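Local coordinates for protein anopheles gambiae adenosine kinase (Anopheles gambiae, PDB 3LOO) that phosphorylates adenosine to AMP with ATP as phosphate donor, as an adenosine kinase of the pfkB carbohydrate kinase family, at residues 56-60 with 61-65; 141-145 with 146-150. All blocks are in the same frame, centred on the assembly; numbering follows the deposited sequence.

Contact 1: 56-60 with 61-65; sequences ILAEE and KHMPM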
ATOM      1  N   ILE A  56     -10.669  -6.649   6.179  1.00 28.90           N
ATOM      2  CA  ILE A  56     -11.647  -5.835   6.875  1.00 26.72           C
ATOM      3  C   ILE A  56     -10.956  -4.956   7.877  1.00 26.62           C
ATOM      4  O   ILE A  56      -9.776  -5.160   8.198  1.00 25.05           O
ATOM      5  CB  ILE A  56     -12.738  -6.700   7.619  1.00 27.69           C
ATOM      6  CG1 ILE A  56     -12.095  -7.488   8.794  1.00 28.47           C
ATOM      7  CG2 ILE A  56     -13.502  -7.623   6.615  1.00 27.82           C
ATOM      8  CD1 ILE A  56     -13.054  -8.297   9.701  1.00 28.01           C
ATOM      9  N   LEU A  57     -11.703  -3.951   8.342  1.00 25.95           N
ATOM     10  CA  LEU A  57     -11.370  -3.140   9.504  1.00 26.68           C
ATOM     11  C   LEU A  57     -11.937  -3.799  10.774  1.00 28.21           C
ATOM     12  O   LEU A  57     -13.062  -4.324  10.744  1.00 27.99           O
ATOM     13  CB  LEU A  57     -11.960  -1.733   9.311  1.00 24.93           C
ATOM     14  CG  LEU A  57     -11.329  -0.966   8.140  1.00 24.82           C
ATOM     15  CD1 LEU A  57     -12.022   0.410   7.966  1.00 22.78           C
ATOM     16  CD2 LEU A  57      -9.759  -0.789   8.346  1.00 22.08           C
ATOM     17  N   ALA A  58     -11.164  -3.794  11.864  1.00 28.95           N
ATOM     18  CA  ALA A  58     -11.607  -4.364  13.148  1.00 30.73           C
ATOM     19  C   ALA A  58     -12.773  -3.614  13.758  1.00 32.41           C
ATOM     20  O   ALA A  58     -12.794  -2.382  13.776  1.00 31.51           O
ATOM     21  CB  ALA A  58     -10.472  -4.414  14.157  1.00 29.75           C
ATOM     22  N   GLU A  59     -13.719  -4.371  14.291  1.00 33.80           N
ATOM     23  CA  GLU A  59     -14.750  -3.807  15.171  1.00 35.96           C
ATOM     24  C   GLU A  59     -14.558  -4.300  16.591  1.00 35.70           C
ATOM     25  O   GLU A  59     -13.670  -5.128  16.868  1.00 35.65           O
ATOM     26  CB  GLU A  59     -16.136  -4.229  14.683  1.00 35.82           C
ATOM     27  CG  GLU A  59     -16.486  -3.645  13.343  1.00 39.03           C
ATOM     28  CD  GLU A  59     -17.761  -4.231  12.840  1.00 44.33           C
ATOM     29  OE1 GLU A  59     -18.775  -4.191  13.579  1.00 49.21           O
ATOM     30  OE2 GLU A  59     -17.750  -4.764  11.725  1.00 47.78           O
ATOM     31  N   GLU A  60     -15.425  -3.849  17.490  1.00 36.77           N
ATOM     32  CA  GLU A  60     -15.274  -4.196  18.894  1.00 36.65           C
ATOM     33  C   GLU A  60     -15.129  -5.698  19.077  1.00 34.96           C
ATOM     34  O   GLU A  60     -14.286  -6.136  19.848  1.00 33.60           O
ATOM     35  CB  GLU A  60     -16.428  -3.677  19.724  1.00 38.12           C
ATOM     36  CG  GLU A  60     -16.021  -3.399  21.177  1.00 44.43           C
ATOM     37  CD  GLU A  60     -16.850  -2.262  21.792  1.00 53.80           C
ATOM     38  OE1 GLU A  60     -18.110  -2.370  21.801  1.00 55.33           O
ATOM     39  OE2 GLU A  60     -16.246  -1.255  22.252  1.00 57.57           O
ATOM     40  N   LYS A  61     -15.949  -6.456  18.354  1.00 34.05           N
ATOM     41  CA  LYS A  61     -16.026  -7.901  18.491  1.00 33.41           C
ATOM     42  C   LYS A  61     -14.742  -8.582  18.015  1.00 33.04           C
ATOM     43  O   LYS A  61     -14.511  -9.746  18.304  1.00 32.71           O
ATOM     44  CB  LYS A  61     -17.218  -8.456  17.705  1.00 34.39           C
ATOM     45  CG  LYS A  61     -17.233  -8.152  16.190  1.00 35.78           C
ATOM     46  CD  LYS A  61     -18.266  -9.008  15.466  1.00 38.82           C
ATOM     47  CE  LYS A  61     -18.415  -8.561  14.011  1.00 40.31           C
ATOM     48  NZ  LYS A  61     -19.362  -9.426  13.258  1.00 40.11           N
ATOM     49  N   HIS A  62     -13.917  -7.870  17.251  1.00 31.98           N
ATOM     50  CA  HIS A  62     -12.702  -8.478  16.704  1.00 31.87           C
ATOM     51  C   HIS A  62     -11.560  -8.373  17.704  1.00 32.24           C
ATOM     52  O   HIS A  62     -10.597  -9.126  17.624  1.00 32.28           O
ATOM     53  CB  HIS A  62     -12.321  -7.823  15.363  1.00 31.23           C
ATOM     54  CG  HIS A  62     -13.319  -8.076  14.286  1.00 29.11           C
ATOM     55  ND1 HIS A  62     -14.146  -7.096  13.790  1.00 29.08           N
ATOM     56  CD2 HIS A  62     -13.660  -9.216  13.644  1.00 28.13           C
ATOM     57  CE1 HIS A  62     -14.950  -7.619  12.884  1.00 27.29           C
ATOM     58  NE2 HIS A  62     -14.668  -8.905  12.773  1.00 28.83           N
ATOM     59  N   MET A  63     -11.683  -7.441  18.644  1.00 33.02           N
ATOM     60  CA  MET A  63     -10.567  -7.089  19.507  1.00 34.42           C
ATOM     61  C   MET A  63      -9.926  -8.245  20.281  1.00 34.64           C
ATOM     62  O   MET A  63      -8.698  -8.261  20.426  1.00 34.91           O
ATOM     63  CB  MET A  63     -10.935  -5.966  20.471  1.00 34.68           C
ATOM     64  CG  MET A  63     -11.152  -4.602  19.815  1.00 36.99           C
ATOM     65  SD  MET A  63      -9.917  -4.083  18.594  1.00 38.34           S
ATOM     66  CE  MET A  63     -10.723  -2.597  17.984  1.00 40.08           C
ATOM     67  N   PRO A  64     -10.749  -9.185  20.813  1.00 35.08           N
ATOM     68  CA  PRO A  64     -10.165 -10.310  21.554  1.00 34.72           C
ATOM     69  C   PRO A  64      -9.357 -11.244  20.682  1.00 34.18           C
ATOM     70  O   PRO A  64      -8.645 -12.101  21.197  1.00 34.05           O
ATOM     71  CB  PRO A  64     -11.403 -11.039  22.136  1.00 34.62           C
ATOM     72  CG  PRO A  64     -12.450  -9.923  22.246  1.00 35.17           C
ATOM     73  CD  PRO A  64     -12.225  -9.146  20.976  1.00 34.64           C
ATOM     74  N   MET A  65      -9.471 -11.101  19.366  1.00 33.62           N
ATOM     75  CA  MET A  65      -8.752 -11.998  18.458  1.00 32.85           C
ATOM     76  C   MET A  65      -7.221 -11.843  18.506  1.00 32.13           C
ATOM     77  O   MET A  65      -6.481 -12.835  18.346  1.00 31.08           O
ATOM     78  CB  MET A  65      -9.272 -11.803  17.040  1.00 32.96           C
ATOM     79  CG  MET A  65      -8.748 -12.796  16.047  1.00 34.73           C
ATOM     80  SD  MET A  65      -9.281 -12.441  14.360  1.00 42.65           S
ATOM     81  CE  MET A  65      -9.003 -10.647  14.234  1.00 26.34           C
TER
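Glu59 and His62 face each other across a tight turn in which the chain leaves strand 54-57, passes Glu59 still extended and then coils through a short 3-10 segment from Glu60 that includes Lys61 and His62. Their CA atoms are 5.3 Å apart. Two successive i to i+3 backbone bonds wind the turn: His62 N donates to Glu59 O at 2.8 Å, and Met63 N to Glu60 O at 3.2 Å.

The imidazole of His62 adds a third bond to the turn. With CG anti to its own carbonyl carbon (chi1 -66°), the ring folds back so that ND1 accepts the backbone N-H of Glu59. That bond, 2.8 Å from Glu59 N to His62 ND1, is nearly straight at 167° and lies close to the ring plane, which is consistent with an unprotonated ND1. Glu59 and His62 are thus tied by two bonds, one through the main chain and one through the ring. Ile56 lays its CD1 over one face of the ring, 3.5 Å from His62 NE2, while Lys61 CG covers the opposite face, offset toward the rim. The Glu59 side chain runs beside His62 in the same direction, its CB 3.6 Å from His62 ND1 and its carboxylate steeply turned against the ring. Beyond this, Ala58 CB meets the methyl CE of Met63 at 4.2 Å.

Lys61 extends to a salt bridge with Asp49. Leu57, on the end of the strand, touches the bound bis(adenosine)-5'-tetraphosphate. Ile56, Ala58 and His62 rest on Cys151 of strand 147-153, and Met65 reaches strand 137-144. The turn carries the chain from edge strand 54-57 into helix 64-73.

Contact 2: 141-145 with 146-150; sequences VLVTG and TQRSL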
ATOM      1  N   VAL A 141      -3.307 -11.341  10.384  1.00 27.69           N
ATOM      2  CA  VAL A 141      -3.125 -11.989   9.092  1.00 29.26           C
ATOM      3  C   VAL A 141      -3.328 -13.485   9.330  1.00 32.03           C
ATOM      4  O   VAL A 141      -2.445 -14.163   9.869  1.00 32.72           O
ATOM      5  CB  VAL A 141      -1.701 -11.774   8.536  1.00 29.04           C
ATOM      6  CG1 VAL A 141      -1.518 -12.546   7.230  1.00 30.66           C
ATOM      7  CG2 VAL A 141      -1.369 -10.278   8.333  1.00 26.15           C
ATOM      8  N   LEU A 142      -4.504 -13.994   8.971  1.00 33.89           N
ATOM      9  CA  LEU A 142      -4.879 -15.369   9.281  1.00 35.89           C
ATOM     10  C   LEU A 142      -4.723 -16.227   8.052  1.00 36.95           C
ATOM     11  O   LEU A 142      -5.341 -15.960   7.022  1.00 36.94           O
ATOM     12  CB  LEU A 142      -6.331 -15.423   9.771  1.00 35.64           C
ATOM     13  CG  LEU A 142      -6.671 -14.465  10.899  1.00 37.80           C
ATOM     14  CD1 LEU A 142      -8.062 -14.729  11.423  1.00 39.09           C
ATOM     15  CD2 LEU A 142      -5.643 -14.621  12.009  1.00 39.71           C
ATOM     16  N   VAL A 143      -3.891 -17.255   8.166  1.00 39.11           N
ATOM     17  CA  VAL A 143      -3.643 -18.179   7.060  1.00 40.84           C
ATOM     18  C   VAL A 143      -4.456 -19.471   7.249  1.00 42.63           C
ATOM     19  O   VAL A 143      -4.331 -20.160   8.274  1.00 42.85           O
ATOM     20  CB  VAL A 143      -2.141 -18.498   6.946  1.00 41.14           C
ATOM     21  CG1 VAL A 143      -1.904 -19.616   5.941  1.00 40.53           C
ATOM     22  CG2 VAL A 143      -1.374 -17.248   6.579  1.00 40.29           C
ATOM     23  N   THR A 144      -5.315 -19.763   6.275  1.00 44.46           N
ATOM     24  CA  THR A 144      -6.122 -20.984   6.269  1.00 46.55           C
ATOM     25  C   THR A 144      -5.993 -21.608   4.889  1.00 47.58           C
ATOM     26  O   THR A 144      -6.467 -21.034   3.895  1.00 46.69           O
ATOM     27  CB  THR A 144      -7.596 -20.715   6.556  1.00 46.38           C
ATOM     28  OG1 THR A 144      -7.734 -20.164   7.874  1.00 48.40           O
ATOM     29  CG2 THR A 144      -8.368 -22.009   6.504  1.00 48.27           C
ATOM     30  N   GLY A 145      -5.343 -22.773   4.846  1.00 48.49           N
ATOM     31  CA  GLY A 145      -4.981 -23.427   3.590  1.00 50.06           C
ATOM     32  C   GLY A 145      -4.115 -22.476   2.790  1.00 50.97           C
ATOM     33  O   GLY A 145      -3.100 -22.006   3.296  1.00 51.26           O
ATOM     34  N   THR A 146      -4.528 -22.179   1.555  1.00 51.50           N
ATOM     35  CA  THR A 146      -3.820 -21.213   0.686  1.00 52.25           C
ATOM     36  C   THR A 146      -4.534 -19.843   0.635  1.00 51.71           C
ATOM     37  O   THR A 146      -4.172 -18.955  -0.146  1.00 52.06           O
ATOM     38  CB  THR A 146      -3.651 -21.755  -0.756  1.00 52.55           C
ATOM     39  OG1 THR A 146      -4.951 -21.945  -1.336  1.00 54.23           O
ATOM     40  CG2 THR A 146      -2.898 -23.091  -0.757  1.00 52.19           C
ATOM     41  N   GLN A 147      -5.546 -19.681   1.481  1.00 50.94           N
ATOM     42  CA  GLN A 147      -6.265 -18.418   1.613  1.00 49.07           C
ATOM     43  C   GLN A 147      -5.738 -17.579   2.784  1.00 47.21           C
ATOM     44  O   GLN A 147      -5.132 -18.108   3.728  1.00 46.75           O
ATOM     45  CB  GLN A 147      -7.756 -18.704   1.772  1.00 50.53           C
ATOM     46  CG  GLN A 147      -8.303 -19.625   0.679  1.00 52.28           C
ATOM     47  CD  GLN A 147      -9.771 -19.377   0.424  1.00 57.06           C
ATOM     48  OE1 GLN A 147     -10.636 -19.807   1.201  1.00 59.20           O
ATOM     49  NE2 GLN A 147     -10.071 -18.678  -0.674  1.00 57.10           N
ATOM     50  N   ARG A 148      -5.947 -16.266   2.695  1.00 44.61           N
ATOM     51  CA  ARG A 148      -5.553 -15.320   3.741  1.00 42.20           C
ATOM     52  C   ARG A 148      -6.725 -14.443   4.062  1.00 39.35           C
ATOM     53  O   ARG A 148      -7.482 -14.057   3.163  1.00 39.65           O
ATOM     54  CB  ARG A 148      -4.381 -14.441   3.299  1.00 42.60           C
ATOM     55  CG  ARG A 148      -3.101 -15.193   3.153  1.00 44.96           C
ATOM     56  CD  ARG A 148      -2.037 -14.394   2.422  1.00 49.74           C
ATOM     57  NE  ARG A 148      -0.881 -14.385   3.293  1.00 53.07           N
ATOM     58  CZ  ARG A 148      -0.512 -13.330   4.003  1.00 56.21           C
ATOM     59  NH1 ARG A 148       0.545 -13.426   4.808  1.00 58.02           N
ATOM     60  NH2 ARG A 148      -1.180 -12.178   3.895  1.00 55.37           N
ATOM     61  N   SER A 149      -6.882 -14.156   5.345  1.00 36.41           N
ATOM     62  CA  SER A 149      -7.899 -13.239   5.830  1.00 34.05           C
ATOM     63  C   SER A 149      -7.275 -12.220   6.794  1.00 32.78           C
ATOM     64  O   SER A 149      -6.564 -12.591   7.753  1.00 32.31           O
ATOM     65  CB  SER A 149      -8.987 -14.026   6.537  1.00 34.02           C
ATOM     66  OG  SER A 149     -10.139 -13.234   6.728  1.00 36.21           O
ATOM     67  N   LEU A 150      -7.586 -10.953   6.572  1.00 30.05           N
ATOM     68  CA  LEU A 150      -6.883  -9.847   7.232  1.00 29.02           C
ATOM     69  C   LEU A 150      -7.876  -9.048   8.024  1.00 27.23           C
ATOM     70  O   LEU A 150      -8.988  -8.822   7.550  1.00 28.11           O
ATOM     71  CB  LEU A 150      -6.239  -8.935   6.173  1.00 28.14           C
ATOM     72  CG  LEU A 150      -4.828  -9.171   5.632  1.00 29.92           C
ATOM     73  CD1 LEU A 150      -4.379 -10.619   5.596  1.00 29.62           C
ATOM     74  CD2 LEU A 150      -4.628  -8.483   4.232  1.00 31.75           C
TER
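Val141 sets its CG1 methyl over one face of the Arg148 guanidinium, 3.3 Å from Arg148 NH1 and 3.5 Å from Arg148 CZ. With CG1 opposite the backbone N (chi1 176°), the methyl stands against the guanidinium, while the arginine chain bends at chi3 (126°) to bring its flat end over the valine. Arg148 NH2 goes on to a salt bridge with O1A of the bound bis(adenosine)-5'-tetraphosphate and a hydrogen bond to Asn313, so the valine packs against a group whose charged end is committed to the ligand. On the face of the sheet that carries Val141 and Arg148, Leu150 lies side by side with Val141, its CD1 3.8 Å from Val141 CG1.

Beneath these side chains runs a beta hairpin with a two-residue loop (Gly145-Thr146). Strands 137-144 and 147-153 are antiparallel and joined by a type II' turn from Thr144 to Gln147, with Gly145 at the first corner, where phi is positive. Leu142 with Ser149 and Thr144 with Gln147 are hydrogen-bonded pairs; Val141 with Leu150 and Val143 with Arg148 are non-hydrogen-bonded. Leu142 N reaches Ser149 O at 2.8 Å, and Ser149 N returns the bond to Leu142 O. That same oxygen, Leu142 O, also takes a CA-H...O contact from Arg148 CA at 3.3 Å. At the turn Gln147 N binds Thr144 O at 2.9 Å.

On the sheet face of Leu142 and Ser149, these two bring their CB atoms to 4.4 Å. Ser149 OG is held by the carbonyl of Gln51, Thr144 OG1 by that of Val40, and Leu142 packs against Met65 and Leu69 of helix 64-73.

Overall arrangement
Contact 1 comes first along the chain and contact 2 follows in series, their centres about 16 Å apart on the same side of the molecule's centre. Both belong to the smaller, five-stranded mixed sheet, where strand 54-57 forms one edge and pairs with strand 147-153 of the hairpin. They meet directly: Ile56 N lies 3.1 Å from Leu150 O, a probable hydrogen bond, and Met65 SD packs 3.9 Å from Leu142 CD1. Both contribute to the ligand pocket, Leu57 from contact 1, Arg148 and Leu150 from contact 2, so this sheet lines part of the pocket, consistent with the lid of pfkB-family kinases.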